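Long-range contacts in citrate synthase (Thermotoga maritima, PDB 2P2W), which probably catalyses the condensation of oxaloacetate with acetyl-CoA and water to give citrate and CoA, a step of the tricarboxylic acid cycle: residues L26-I31 against L173-I178; K39-E44 against L165-F170; V121-L126 against F321-V326; M154-R159 against L310-N315; E269-S274 against S304-E309. All coordinates share one frame; numbering follows the deposited sequence.

Contact 1. Residues L26-I31 against L173-I178; sequences LYYRGI and LMEQDI
This is a buried, partly polar contact between the strand 25-28 of a small antiparallel sheet and the loop that follows helix 163-173. Tyr-28 carries it. Its CG lies anti to the carbonyl carbon, and the phenol brings its hydroxyl up to the loop, sliding past Glu-175 in the opposite direction. Tyr-28 OH accepts from Glu-175 N at 3.1 Å, with a somewhat bent N-H...O angle of 144°. The same hydroxyl hydrogen-bonds Ile-171 O, a carbonyl of the helix. Glu-175 O sits at the ring edge, 3.2 Å from Tyr-28 CE1. Beside the ring, Leu-26 CD2 packs obliquely against Gln-176 OE1 at 3.4 Å. That oxygen has its polar partner in Tyr-253 OH, and Gln-176 NE2 hydrogen-bonds a bound citrate anion, probably from the crystallisation liquor. Glu-175 turns back to take Asp-177 N with OE2, which also hydrogen-bonds His-332 NE2. The tyrosine hydroxyl thus bonds to two backbone groups, and the loop that carries Gln-176 is held by polar bonds as well as by packing.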
# COMPACT_ATOMS: atom_id res chain seq x y z
N LEU A 26 17.80 -6.03 -19.20
CA LEU A 26 16.95 -4.99 -18.62
C LEU A 26 17.34 -3.66 -19.25
O LEU A 26 18.52 -3.35 -19.36
CB LEU A 26 17.15 -4.93 -17.10
CG LEU A 26 16.37 -3.84 -16.35
CD1 LEU A 26 14.87 -4.10 -16.49
CD2 LEU A 26 16.78 -3.85 -14.89
N TYR A 27 16.33 -2.89 -19.64
CA TYR A 27 16.58 -1.59 -20.27
C TYR A 27 15.71 -0.50 -19.66
O TYR A 27 14.56 -0.73 -19.31
CB TYR A 27 16.25 -1.67 -21.77
CG TYR A 27 16.87 -2.84 -22.50
CD1 TYR A 27 16.24 -4.08 -22.53
CD2 TYR A 27 18.09 -2.70 -23.16
CE1 TYR A 27 16.81 -5.16 -23.19
CE2 TYR A 27 18.67 -3.77 -23.83
CZ TYR A 27 18.02 -5.00 -23.85
OH TYR A 27 18.58 -6.06 -24.52
N TYR A 28 16.29 0.70 -19.52
CA TYR A 28 15.55 1.85 -19.01
C TYR A 28 15.33 2.71 -20.25
O TYR A 28 16.29 3.23 -20.83
CB TYR A 28 16.37 2.65 -18.00
CG TYR A 28 16.56 2.00 -16.64
CD1 TYR A 28 15.96 0.77 -16.33
CD2 TYR A 28 17.33 2.63 -15.66
CE1 TYR A 28 16.14 0.19 -15.06
CE2 TYR A 28 17.51 2.06 -14.41
CZ TYR A 28 16.91 0.84 -14.11
OH TYR A 28 17.10 0.29 -12.87
N ARG A 29 14.08 2.85 -20.67
CA ARG A 29 13.75 3.63 -21.86
C ARG A 29 14.71 3.35 -23.02
O ARG A 29 15.18 4.28 -23.69
CB ARG A 29 13.72 5.13 -21.53
CG ARG A 29 12.53 5.53 -20.64
CD ARG A 29 12.49 7.04 -20.41
NE ARG A 29 11.53 7.43 -19.37
CZ ARG A 29 10.21 7.42 -19.52
NH1 ARG A 29 9.66 7.03 -20.66
NH2 ARG A 29 9.43 7.80 -18.51
N GLY A 30 15.00 2.08 -23.25
CA GLY A 30 15.87 1.70 -24.36
C GLY A 30 17.36 1.50 -24.10
O GLY A 30 18.06 0.89 -24.92
N ILE A 31 17.85 2.01 -22.98
CA ILE A 31 19.27 1.88 -22.66
C ILE A 31 19.52 0.74 -21.67
O ILE A 31 18.83 0.62 -20.66
CB ILE A 31 19.83 3.19 -22.05
CG1 ILE A 31 19.61 4.35 -23.03
CG2 ILE A 31 21.31 3.04 -21.74
CD1 ILE A 31 20.16 5.69 -22.53
N LEU A 173 18.89 -0.74 -9.26
CA LEU A 173 17.64 -1.00 -8.55
C LEU A 173 16.52 0.03 -8.74
O LEU A 173 15.44 -0.13 -8.19
CB LEU A 173 17.93 -1.11 -7.04
CG LEU A 173 18.87 -2.21 -6.57
CD1 LEU A 173 19.35 -1.92 -5.15
CD2 LEU A 173 18.15 -3.56 -6.64
N MET A 174 16.76 1.07 -9.53
CA MET A 174 15.74 2.09 -9.71
C MET A 174 14.43 1.65 -10.34
O MET A 174 13.37 2.15 -9.98
CB MET A 174 16.28 3.25 -10.54
CG MET A 174 17.16 4.21 -9.80
SD MET A 174 17.55 5.62 -10.85
CE MET A 174 18.66 6.52 -9.78
N GLU A 175 14.49 0.71 -11.27
CA GLU A 175 13.28 0.33 -11.98
C GLU A 175 13.26 -1.06 -12.61
O GLU A 175 14.29 -1.54 -13.09
CB GLU A 175 13.05 1.37 -13.08
CG GLU A 175 12.28 0.89 -14.29
CD GLU A 175 10.81 0.74 -14.02
OE1 GLU A 175 10.33 1.35 -13.04
OE2 GLU A 175 10.13 0.02 -14.79
N GLN A 176 12.09 -1.71 -12.59
CA GLN A 176 11.95 -3.01 -13.23
C GLN A 176 10.52 -3.47 -13.52
O GLN A 176 10.02 -4.43 -12.93
CB GLN A 176 12.68 -4.13 -12.48
CG GLN A 176 12.69 -5.41 -13.32
CD GLN A 176 13.81 -6.37 -12.96
OE1 GLN A 176 14.93 -6.26 -13.45
NE2 GLN A 176 13.50 -7.33 -12.09
N ASP A 177 9.86 -2.75 -14.42
CA ASP A 177 8.51 -3.10 -14.85
C ASP A 177 7.49 -3.18 -13.72
O ASP A 177 7.58 -2.45 -12.73
CB ASP A 177 8.58 -4.42 -15.63
CG ASP A 177 7.40 -4.62 -16.57
OD1 ASP A 177 7.07 -3.69 -17.32
OD2 ASP A 177 6.81 -5.73 -16.55
N ILE A 178 6.52 -4.08 -13.85
CA ILE A 178 5.47 -4.20 -12.85
C ILE A 178 5.68 -5.26 -11.78
O ILE A 178 4.92 -6.23 -11.68
CB ILE A 178 4.10 -4.43 -13.53
CG1 ILE A 178 4.00 -3.58 -14.81
CG2 ILE A 178 2.98 -4.04 -12.58
CD1 ILE A 178 4.16 -2.07 -14.59

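Contact 2. Residues K39-E44 against L165-F170; sequences KSTFEE and LLESAF
Glu-167 OE2 accepts from Phe-42 N at 2.7 Å, and the bond is nearly straight at 174°. The N-H comes from 26° above the carboxylate plane. The same oxygen touches Thr-41 CA at 3.4 Å. Beside this bond the two phenylalanines form an offset edge-to-face pair. The edge of Phe-42 turns to the face of Phe-170, with planes at 89° and centroids 5.8 Å apart, and Phe-42 CD2 rests 3.7 Å from Phe-170 CB. CG anti to the backbone N and a bend at chi2 bring the Glu-167 carboxylate to helix 42-51. A water donates to both Glu-167 OE2 and Glu-43 OE1, which bridges two like charges; Glu-43 OE2 is held by His-147 N. Further out, Thr-41 is the N-cap of helix 42-51, and its OG1 accepts from Glu-44 N. Leu-166 CD1 covers part of one face of the Phe-170 ring. An alanine at Glu-167 would remove the acceptor of Phe-42 N and one end of the water bridge, and would probably loosen helix 42-51 against helix 163-173. The carboxylate therefore supplements the N-cap of helix 42-51, and its negative charge probably interacts favourably with that helix's N-terminal end.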
# COMPACT_ATOMS: atom_id res chain seq x y z
N LYS A 39 28.23 4.05 -16.38
CA LYS A 39 28.53 5.40 -16.83
C LYS A 39 27.71 6.57 -16.29
O LYS A 39 28.11 7.72 -16.45
CB LYS A 39 28.45 5.44 -18.36
CG LYS A 39 29.31 4.39 -19.05
CD LYS A 39 29.05 4.37 -20.55
CE LYS A 39 30.06 3.49 -21.28
NZ LYS A 39 29.56 3.07 -22.61
N SER A 40 26.58 6.28 -15.65
CA SER A 40 25.72 7.36 -15.16
C SER A 40 25.86 7.64 -13.67
O SER A 40 26.79 7.17 -13.02
CB SER A 40 24.26 7.05 -15.51
OG SER A 40 23.45 8.22 -15.46
N THR A 41 24.92 8.42 -13.15
CA THR A 41 24.87 8.79 -11.74
C THR A 41 23.40 8.70 -11.33
O THR A 41 22.52 8.59 -12.18
CB THR A 41 25.34 10.24 -11.52
OG1 THR A 41 24.50 11.12 -12.27
CG2 THR A 41 26.79 10.41 -11.95
N PHE A 42 23.14 8.77 -10.03
CA PHE A 42 21.77 8.69 -9.54
C PHE A 42 20.91 9.77 -10.19
O PHE A 42 19.87 9.47 -10.77
CB PHE A 42 21.74 8.88 -8.02
CG PHE A 42 20.43 8.50 -7.39
CD1 PHE A 42 19.32 9.34 -7.49
CD2 PHE A 42 20.30 7.30 -6.68
CE1 PHE A 42 18.10 9.00 -6.88
CE2 PHE A 42 19.09 6.95 -6.07
CZ PHE A 42 17.99 7.80 -6.17
N GLU A 43 21.34 11.02 -10.09
CA GLU A 43 20.58 12.13 -10.66
C GLU A 43 20.38 12.05 -12.17
O GLU A 43 19.30 12.35 -12.66
CB GLU A 43 21.22 13.47 -10.29
CG GLU A 43 21.20 13.78 -8.81
CD GLU A 43 22.50 13.46 -8.11
OE1 GLU A 43 23.18 12.48 -8.50
OE2 GLU A 43 22.85 14.19 -7.15
N GLU A 44 21.42 11.65 -12.90
CA GLU A 44 21.29 11.56 -14.36
C GLU A 44 20.32 10.47 -14.80
O GLU A 44 19.51 10.68 -15.71
CB GLU A 44 22.66 11.33 -15.01
CG GLU A 44 22.61 11.44 -16.53
CD GLU A 44 23.92 11.08 -17.20
OE1 GLU A 44 24.33 9.90 -17.13
OE2 GLU A 44 24.54 11.99 -17.80
N LEU A 165 30.42 2.47 -5.87
CA LEU A 165 29.82 1.15 -5.91
C LEU A 165 28.36 1.24 -5.47
O LEU A 165 27.48 0.62 -6.06
CB LEU A 165 30.59 0.19 -4.99
CG LEU A 165 32.12 0.16 -5.19
CD1 LEU A 165 32.73 -0.89 -4.28
CD2 LEU A 165 32.45 -0.12 -6.66
N LEU A 166 28.10 2.03 -4.43
CA LEU A 166 26.74 2.22 -3.93
C LEU A 166 25.88 2.89 -5.00
O LEU A 166 24.72 2.53 -5.19
CB LEU A 166 26.74 3.07 -2.66
CG LEU A 166 25.36 3.42 -2.08
CD1 LEU A 166 24.59 2.14 -1.80
CD2 LEU A 166 25.52 4.24 -0.81
N GLU A 167 26.45 3.88 -5.69
CA GLU A 167 25.72 4.59 -6.73
C GLU A 167 25.32 3.63 -7.87
O GLU A 167 24.19 3.67 -8.36
CB GLU A 167 26.55 5.75 -7.26
CG GLU A 167 25.86 6.59 -8.33
CD GLU A 167 26.12 8.08 -8.16
OE1 GLU A 167 27.28 8.45 -7.86
OE2 GLU A 167 25.18 8.87 -8.34
N SER A 168 26.26 2.78 -8.29
CA SER A 168 25.96 1.82 -9.35
C SER A 168 24.81 0.92 -8.89
O SER A 168 23.91 0.60 -9.67
CB SER A 168 27.19 0.96 -9.67
OG SER A 168 28.19 1.71 -10.33
N ALA A 169 24.86 0.51 -7.63
CA ALA A 169 23.82 -0.36 -7.07
C ALA A 169 22.45 0.32 -7.11
O ALA A 169 21.46 -0.31 -7.50
CB ALA A 169 24.17 -0.73 -5.63
N PHE A 170 22.39 1.59 -6.72
CA PHE A 170 21.11 2.30 -6.75
C PHE A 170 20.55 2.33 -8.17
O PHE A 170 19.37 2.04 -8.39
CB PHE A 170 21.27 3.73 -6.24
CG PHE A 170 21.36 3.85 -4.74
CD1 PHE A 170 20.63 3.01 -3.91
CD2 PHE A 170 22.13 4.86 -4.17
CE1 PHE A 170 20.66 3.17 -2.53
CE2 PHE A 170 22.17 5.03 -2.79
CZ PHE A 170 21.43 4.19 -1.96
O HOH W 1 24.47 10.94 -6.54

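Contact 3. Residues V121-L126 against F321-V326; sequences VFPTIL and FATARV
Phe-122 of helix 110-133 carries this contact, and its ring can be followed atom by atom. CB leaves the backbone toward helix 317-337, with chi1 at -104°, away from the usual staggered positions. One side of the ring meets the backbone and the Ala-322 methyl: CD2 lies 3.7 Å from Thr-323 CA, and CE2 is 3.8 Å from Ala-322 O and 4.0 Å from Ala-322 CB. At the far end CE1 and CZ touch Val-326 CG2, the branch anti to the backbone N, each at 3.8 Å. Val-326 CB stands over one face in a CH-pi contact, 21° off the ring normal. The two side chains meet tip to tip. Next to the ring, Pro-123 CG packs on Thr-323 CG2, while Leu-126 CD1 comes within 3.3 Å of Thr-323 OG1, whose hydrogen bond goes to Ala-319 O in its own helix. The axes of 121-126 and 321-326 run almost antiparallel, at 164°, and come within 9.8 Å. Leu-94 and Ile-199, from two further helices, also border Phe-122. An alanine at Phe-122 would remove the ring that meets Ala-322, Thr-323 and Val-326, and would probably leave the two helices less tightly packed. No hydrogen bond crosses between the segments, so the two helices are joined here by apolar packing, with the threonine hydroxyl satisfied within its own helix.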
# COMPACT_ATOMS: atom_id res chain seq x y z
N VAL A 121 14.41 13.52 -0.47
CA VAL A 121 14.45 13.46 0.98
C VAL A 121 14.60 12.06 1.60
O VAL A 121 14.90 11.94 2.79
CB VAL A 121 13.21 14.18 1.60
CG1 VAL A 121 11.97 13.32 1.45
CG2 VAL A 121 13.48 14.54 3.06
N PHE A 122 14.43 11.02 0.79
CA PHE A 122 14.56 9.64 1.29
C PHE A 122 15.84 9.39 2.11
O PHE A 122 15.77 8.88 3.23
CB PHE A 122 14.51 8.64 0.12
CG PHE A 122 13.20 7.90 -0.02
CD1 PHE A 122 12.01 8.59 -0.25
CD2 PHE A 122 13.16 6.51 0.04
CE1 PHE A 122 10.80 7.90 -0.42
CE2 PHE A 122 11.96 5.82 -0.12
CZ PHE A 122 10.78 6.51 -0.35
N PRO A 123 17.02 9.75 1.56
CA PRO A 123 18.27 9.53 2.29
C PRO A 123 18.37 10.29 3.61
O PRO A 123 19.01 9.83 4.56
CB PRO A 123 19.34 9.99 1.28
CG PRO A 123 18.69 9.73 -0.04
CD PRO A 123 17.29 10.24 0.20
N THR A 124 17.75 11.46 3.66
CA THR A 124 17.77 12.27 4.87
C THR A 124 16.97 11.57 5.96
O THR A 124 17.38 11.54 7.12
CB THR A 124 17.17 13.66 4.60
OG1 THR A 124 17.89 14.28 3.54
CG2 THR A 124 17.27 14.53 5.86
N ILE A 125 15.83 11.01 5.59
CA ILE A 125 14.99 10.29 6.54
C ILE A 125 15.79 9.13 7.14
O ILE A 125 15.83 8.96 8.35
CB ILE A 125 13.71 9.73 5.86
CG1 ILE A 125 12.78 10.88 5.49
CG2 ILE A 125 13.01 8.75 6.80
CD1 ILE A 125 11.59 10.45 4.65
N LEU A 126 16.42 8.35 6.27
CA LEU A 126 17.20 7.20 6.71
C LEU A 126 18.42 7.59 7.54
O LEU A 126 18.66 7.01 8.60
CB LEU A 126 17.66 6.37 5.50
CG LEU A 126 16.56 5.83 4.58
CD1 LEU A 126 17.19 4.94 3.51
CD2 LEU A 126 15.54 5.05 5.39
N PHE A 321 17.07 -0.22 -1.09
CA PHE A 321 16.45 -0.64 -2.34
C PHE A 321 15.41 0.43 -2.69
O PHE A 321 15.37 0.93 -3.82
CB PHE A 321 15.77 -2.00 -2.13
CG PHE A 321 15.34 -2.70 -3.40
CD1 PHE A 321 15.03 -1.99 -4.55
CD2 PHE A 321 15.19 -4.09 -3.41
CE1 PHE A 321 14.58 -2.65 -5.70
CE2 PHE A 321 14.74 -4.76 -4.55
CZ PHE A 321 14.43 -4.04 -5.70
N ALA A 322 14.59 0.80 -1.71
CA ALA A 322 13.54 1.80 -1.90
C ALA A 322 14.08 3.18 -2.28
O ALA A 322 13.47 3.90 -3.07
CB ALA A 322 12.69 1.90 -0.63
N THR A 323 15.22 3.55 -1.70
CA THR A 323 15.84 4.84 -1.97
C THR A 323 16.03 5.01 -3.47
O THR A 323 15.95 6.12 -4.00
CB THR A 323 17.20 4.94 -1.24
OG1 THR A 323 16.97 4.93 0.17
CG2 THR A 323 17.93 6.22 -1.62
N ALA A 324 16.27 3.89 -4.15
CA ALA A 324 16.45 3.92 -5.59
C ALA A 324 15.13 3.66 -6.31
O ALA A 324 14.72 4.43 -7.18
CB ALA A 324 17.48 2.88 -6.01
N ARG A 325 14.45 2.58 -5.93
CA ARG A 325 13.21 2.18 -6.62
C ARG A 325 12.07 3.22 -6.52
O ARG A 325 11.13 3.23 -7.30
CB ARG A 325 12.75 0.84 -6.04
CG ARG A 325 11.49 0.31 -6.73
CD ARG A 325 11.66 0.24 -8.25
NE ARG A 325 12.77 -0.64 -8.61
CZ ARG A 325 12.53 -1.97 -8.60
NH1 ARG A 325 11.34 -2.42 -8.28
NH2 ARG A 325 13.51 -2.81 -8.93
N VAL A 326 12.15 4.16 -5.58
CA VAL A 326 11.12 5.19 -5.48
C VAL A 326 11.04 5.95 -6.80
O VAL A 326 9.98 6.43 -7.19
CB VAL A 326 11.40 6.17 -4.30
CG1 VAL A 326 12.67 6.95 -4.54
CG2 VAL A 326 10.21 7.10 -4.11

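Contact 4. Residues M154-R159 against L310-N315; sequences MMFGER and LGFPRN
Two bumps from the end of helix 147-156 fit against the loop 310-315. The first is the Phe-156 ring, which fits between the Phe-312 face and the Gly-311 carbonyl. Its edge is set against the face of Phe-312, with planes at 61° and centroids 5.5 Å apart; the closest atoms are Phe-156 CE2 and Phe-312 CZ, at 4.1 Å. Phe-156 CZ is 3.8 Å from Gly-311 O. The second bump is the Met-155 methyl. The chain bends at both chi2 and chi3, which brings CE to the hollow between Phe-312 and Pro-313: it is 3.7 Å from Phe-312 CD1 and 4.2 Å from Pro-313 CD. Met-155 CB also covers the centre of one face of Phe-156. Tyr-130 of helix 110-133 borders both Met-155 and Pro-313, and Leu-166 of helix 163-173 packs on Phe-312. Gly-311 has positive phi and closes helix 299-309 in a Schellman motif. The arrangement is plain apolar packing of a helix C-terminus on the loop that follows this motif, within the mainly helical citrate synthase fold.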
# COMPACT_ATOMS: atom_id res chain seq x y z
N MET A 154 25.90 11.89 5.43
CA MET A 154 24.95 12.09 6.52
C MET A 154 24.93 10.85 7.41
O MET A 154 24.55 10.92 8.58
CB MET A 154 23.54 12.34 5.99
CG MET A 154 23.36 13.65 5.23
SD MET A 154 21.62 13.95 4.85
CE MET A 154 21.17 12.43 4.00
N MET A 155 25.34 9.72 6.85
CA MET A 155 25.37 8.46 7.59
C MET A 155 26.63 8.31 8.43
O MET A 155 26.55 8.06 9.64
CB MET A 155 25.33 7.26 6.62
CG MET A 155 23.95 6.84 6.15
SD MET A 155 23.01 5.97 7.42
CE MET A 155 23.91 4.37 7.50
N PHE A 156 27.78 8.48 7.79
CA PHE A 156 29.06 8.28 8.46
C PHE A 156 29.97 9.49 8.64
O PHE A 156 31.07 9.35 9.19
CB PHE A 156 29.83 7.19 7.71
CG PHE A 156 28.99 5.99 7.37
CD1 PHE A 156 28.48 5.18 8.38
CD2 PHE A 156 28.73 5.67 6.04
CE1 PHE A 156 27.71 4.06 8.06
CE2 PHE A 156 27.96 4.55 5.72
CZ PHE A 156 27.45 3.74 6.74
N GLY A 157 29.54 10.66 8.19
CA GLY A 157 30.35 11.86 8.34
C GLY A 157 31.69 11.81 7.62
O GLY A 157 32.64 12.48 8.03
N GLU A 158 31.77 11.02 6.55
CA GLU A 158 33.01 10.91 5.79
C GLU A 158 32.73 10.54 4.33
O GLU A 158 31.63 10.07 4.00
CB GLU A 158 33.93 9.86 6.43
CG GLU A 158 33.30 8.50 6.59
CD GLU A 158 34.11 7.57 7.48
OE1 GLU A 158 35.16 8.01 7.99
OE2 GLU A 158 33.69 6.41 7.67
N ARG A 159 33.71 10.76 3.47
CA ARG A 159 33.57 10.43 2.06
C ARG A 159 34.60 9.39 1.65
O ARG A 159 35.77 9.48 2.02
CB ARG A 159 33.71 11.69 1.20
CG ARG A 159 32.43 12.49 1.12
CD ARG A 159 32.40 13.37 -0.11
NE ARG A 159 33.20 14.58 0.05
CZ ARG A 159 33.47 15.42 -0.95
NH1 ARG A 159 33.00 15.17 -2.16
NH2 ARG A 159 34.19 16.51 -0.73
N LEU A 310 29.59 -2.63 2.61
CA LEU A 310 29.73 -1.16 2.59
C LEU A 310 29.46 -0.56 3.98
O LEU A 310 29.56 0.64 4.18
CB LEU A 310 28.74 -0.57 1.60
CG LEU A 310 29.10 -0.81 0.15
CD1 LEU A 310 28.10 -0.10 -0.79
CD2 LEU A 310 30.49 -0.28 -0.22
N GLY A 311 29.02 -1.42 4.92
CA GLY A 311 28.86 -0.96 6.31
C GLY A 311 27.41 -0.53 6.70
O GLY A 311 27.24 0.10 7.74
N PHE A 312 26.40 -0.86 5.91
CA PHE A 312 25.03 -0.49 6.25
C PHE A 312 24.34 -1.54 7.12
O PHE A 312 24.61 -2.74 6.98
CB PHE A 312 24.19 -0.26 4.99
CG PHE A 312 24.59 0.95 4.21
CD1 PHE A 312 24.03 2.19 4.50
CD2 PHE A 312 25.55 0.87 3.21
CE1 PHE A 312 24.42 3.33 3.80
CE2 PHE A 312 25.96 2.01 2.50
CZ PHE A 312 25.39 3.24 2.80
N PRO A 313 23.44 -1.11 8.02
CA PRO A 313 22.71 -2.03 8.91
C PRO A 313 21.79 -2.91 8.06
O PRO A 313 21.17 -2.43 7.11
CB PRO A 313 21.90 -1.09 9.80
CG PRO A 313 22.13 0.35 9.46
CD PRO A 313 23.09 0.29 8.31
N ARG A 314 21.68 -4.18 8.42
CA ARG A 314 20.85 -5.12 7.67
C ARG A 314 19.38 -4.69 7.58
O ARG A 314 18.69 -4.94 6.60
CB ARG A 314 20.98 -6.50 8.33
CG ARG A 314 22.40 -7.05 8.19
CD ARG A 314 22.54 -8.49 8.70
NE ARG A 314 23.89 -8.97 8.40
CZ ARG A 314 24.20 -10.24 8.75
NH1 ARG A 314 23.31 -11.01 9.34
NH2 ARG A 314 25.42 -10.71 8.47
N ASN A 315 18.87 -4.07 8.66
CA ASN A 315 17.46 -3.68 8.63
C ASN A 315 17.21 -2.39 7.83
O ASN A 315 16.14 -1.80 7.86
CB ASN A 315 16.91 -3.60 10.06
CG ASN A 315 17.45 -2.39 10.78
OD1 ASN A 315 18.56 -1.93 10.54
ND2 ASN A 315 16.63 -1.89 11.72

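Contact 5. Residues E269-S274 against S304-E309; sequences EHFPDS and SVLFEE
The chain leaves helix 258-270 at Phe-271 and makes a type I beta turn from Phe-271 to Ser-274, closed by Ser-274 N bonding to Phe-271 O, while 304-309 stays helical. Phe-271 and Ser-274 both face Glu-309, the last residue of helix 299-309. Glu-309 CB sits over the centre of the Phe-271 ring in a CH-pi contact, 3.8 Å from the ring centroid and 11° off the normal. The side chain slides along the ring in the opposite direction and bends at chi2, which turns its carboxylate to the serine. The ring also meets Leu-306, CE2 to CD1 at 4.2 Å. This turn links two consecutive helices, 258-270 and 275-289, and Ser-274 is the N-cap of the second: its OG caps Phe-277 N. The same hydroxyl donates to Glu-309 OE2 at 2.7 Å, from 58° above the carboxylate plane. Ser-274 OG, anti to the backbone N (chi1 153°), thus serves as both acceptor and donor. Val-305 CG1 lies 4.1 Å from Ser-274 OG. The nearby helix N-terminus would probably help stabilise the negative charge of Glu-309. Leu-165 of helix 163-173 packs on Phe-271 too.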
# COMPACT_ATOMS: atom_id res chain seq x y z
N GLU A 269 35.53 -7.81 -7.72
CA GLU A 269 36.60 -6.85 -7.90
C GLU A 269 36.97 -6.06 -6.65
O GLU A 269 38.12 -5.65 -6.50
CB GLU A 269 36.23 -5.89 -9.04
CG GLU A 269 36.45 -6.48 -10.42
CD GLU A 269 35.84 -5.65 -11.54
OE1 GLU A 269 35.42 -4.50 -11.27
OE2 GLU A 269 35.79 -6.14 -12.69
N HIS A 270 36.01 -5.85 -5.75
CA HIS A 270 36.29 -5.07 -4.55
C HIS A 270 36.24 -5.78 -3.20
O HIS A 270 36.87 -5.32 -2.24
CB HIS A 270 35.37 -3.85 -4.50
CG HIS A 270 35.58 -2.90 -5.64
ND1 HIS A 270 35.01 -3.09 -6.88
CD2 HIS A 270 36.32 -1.78 -5.73
CE1 HIS A 270 35.39 -2.12 -7.69
NE2 HIS A 270 36.19 -1.31 -7.02
N PHE A 271 35.50 -6.88 -3.11
CA PHE A 271 35.41 -7.63 -1.86
C PHE A 271 35.48 -9.14 -2.12
O PHE A 271 34.64 -9.90 -1.63
CB PHE A 271 34.10 -7.30 -1.13
CG PHE A 271 33.95 -5.85 -0.79
CD1 PHE A 271 34.50 -5.34 0.39
CD2 PHE A 271 33.27 -4.98 -1.65
CE1 PHE A 271 34.38 -3.98 0.71
CE2 PHE A 271 33.15 -3.62 -1.34
CZ PHE A 271 33.70 -3.13 -0.16
N PRO A 272 36.50 -9.60 -2.85
CA PRO A 272 36.68 -11.02 -3.18
C PRO A 272 36.87 -11.93 -1.97
O PRO A 272 36.59 -13.12 -2.04
CB PRO A 272 37.92 -11.05 -4.07
CG PRO A 272 38.73 -9.85 -3.62
CD PRO A 272 37.73 -8.84 -3.16
N ASP A 273 37.35 -11.35 -0.88
CA ASP A 273 37.62 -12.12 0.33
C ASP A 273 36.53 -12.08 1.38
O ASP A 273 36.69 -12.62 2.47
CB ASP A 273 38.96 -11.66 0.90
CG ASP A 273 40.08 -11.82 -0.10
OD1 ASP A 273 40.02 -12.76 -0.91
OD2 ASP A 273 41.02 -11.00 -0.08
N SER A 274 35.40 -11.46 1.04
CA SER A 274 34.27 -11.40 1.95
C SER A 274 33.73 -12.82 2.12
O SER A 274 33.41 -13.50 1.13
CB SER A 274 33.18 -10.50 1.37
OG SER A 274 31.91 -10.90 1.86
N SER A 304 22.57 -7.44 -1.25
CA SER A 304 22.64 -7.56 0.21
C SER A 304 24.09 -7.70 0.68
O SER A 304 24.48 -7.08 1.66
CB SER A 304 21.82 -8.77 0.70
OG SER A 304 22.36 -10.00 0.25
N VAL A 305 24.87 -8.51 -0.03
CA VAL A 305 26.27 -8.69 0.35
C VAL A 305 27.04 -7.38 0.19
O VAL A 305 27.85 -7.02 1.05
CB VAL A 305 26.95 -9.81 -0.49
CG1 VAL A 305 28.43 -9.90 -0.15
CG2 VAL A 305 26.27 -11.15 -0.19
N LEU A 306 26.78 -6.65 -0.89
CA LEU A 306 27.45 -5.38 -1.10
C LEU A 306 27.10 -4.39 0.01
O LEU A 306 27.99 -3.75 0.58
CB LEU A 306 27.07 -4.77 -2.46
CG LEU A 306 27.67 -3.39 -2.75
CD1 LEU A 306 29.19 -3.49 -2.73
CD2 LEU A 306 27.19 -2.86 -4.10
N PHE A 307 25.81 -4.26 0.32
CA PHE A 307 25.39 -3.33 1.36
C PHE A 307 26.05 -3.67 2.69
O PHE A 307 26.43 -2.77 3.45
CB PHE A 307 23.86 -3.35 1.52
CG PHE A 307 23.12 -2.84 0.30
CD1 PHE A 307 23.70 -1.90 -0.54
CD2 PHE A 307 21.83 -3.29 0.02
CE1 PHE A 307 23.00 -1.40 -1.64
CE2 PHE A 307 21.13 -2.81 -1.08
CZ PHE A 307 21.71 -1.86 -1.91
N GLU A 308 26.17 -4.96 2.98
CA GLU A 308 26.80 -5.39 4.22
C GLU A 308 28.27 -4.95 4.22
O GLU A 308 28.74 -4.35 5.18
CB GLU A 308 26.73 -6.92 4.35
CG GLU A 308 27.57 -7.48 5.51
CD GLU A 308 26.75 -7.80 6.74
OE1 GLU A 308 25.61 -7.29 6.87
OE2 GLU A 308 27.25 -8.56 7.60
N GLU A 309 28.98 -5.26 3.13
CA GLU A 309 30.39 -4.91 3.04
C GLU A 309 30.62 -3.39 3.05
O GLU A 309 31.68 -2.91 3.41
CB GLU A 309 31.02 -5.53 1.78
CG GLU A 309 31.02 -7.08 1.78
CD GLU A 309 31.74 -7.66 2.99
OE1 GLU A 309 32.68 -7.05 3.48
OE2 GLU A 309 31.37 -8.76 3.41

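Overall arrangement
Contacts 1, 2 and 3 meet around helix 163-173 and its following loop. Leu-173 O of contact 1 probably accepts from Arg-325 NE of contact 3 at 2.8 Å, and Arg-325 NH2 also bonds the bound citrate. The Gln-176 side chain lies about 3 Å from that of His-250, a predicted active-site residue. Phe-42 CZ of contact 2 touches Thr-323 O of contact 3 at 3.4 Å. Leu-166 leads on to contact 4, its CD2 3.7 Å from Phe-312 CZ. Contacts 4 and 5 share a salt bridge, Arg-314 NE to Glu-308 OE1 at 2.9 Å. Contact 4 lies away from the predicted sites; its centre is about 27 Å from that of contact 1.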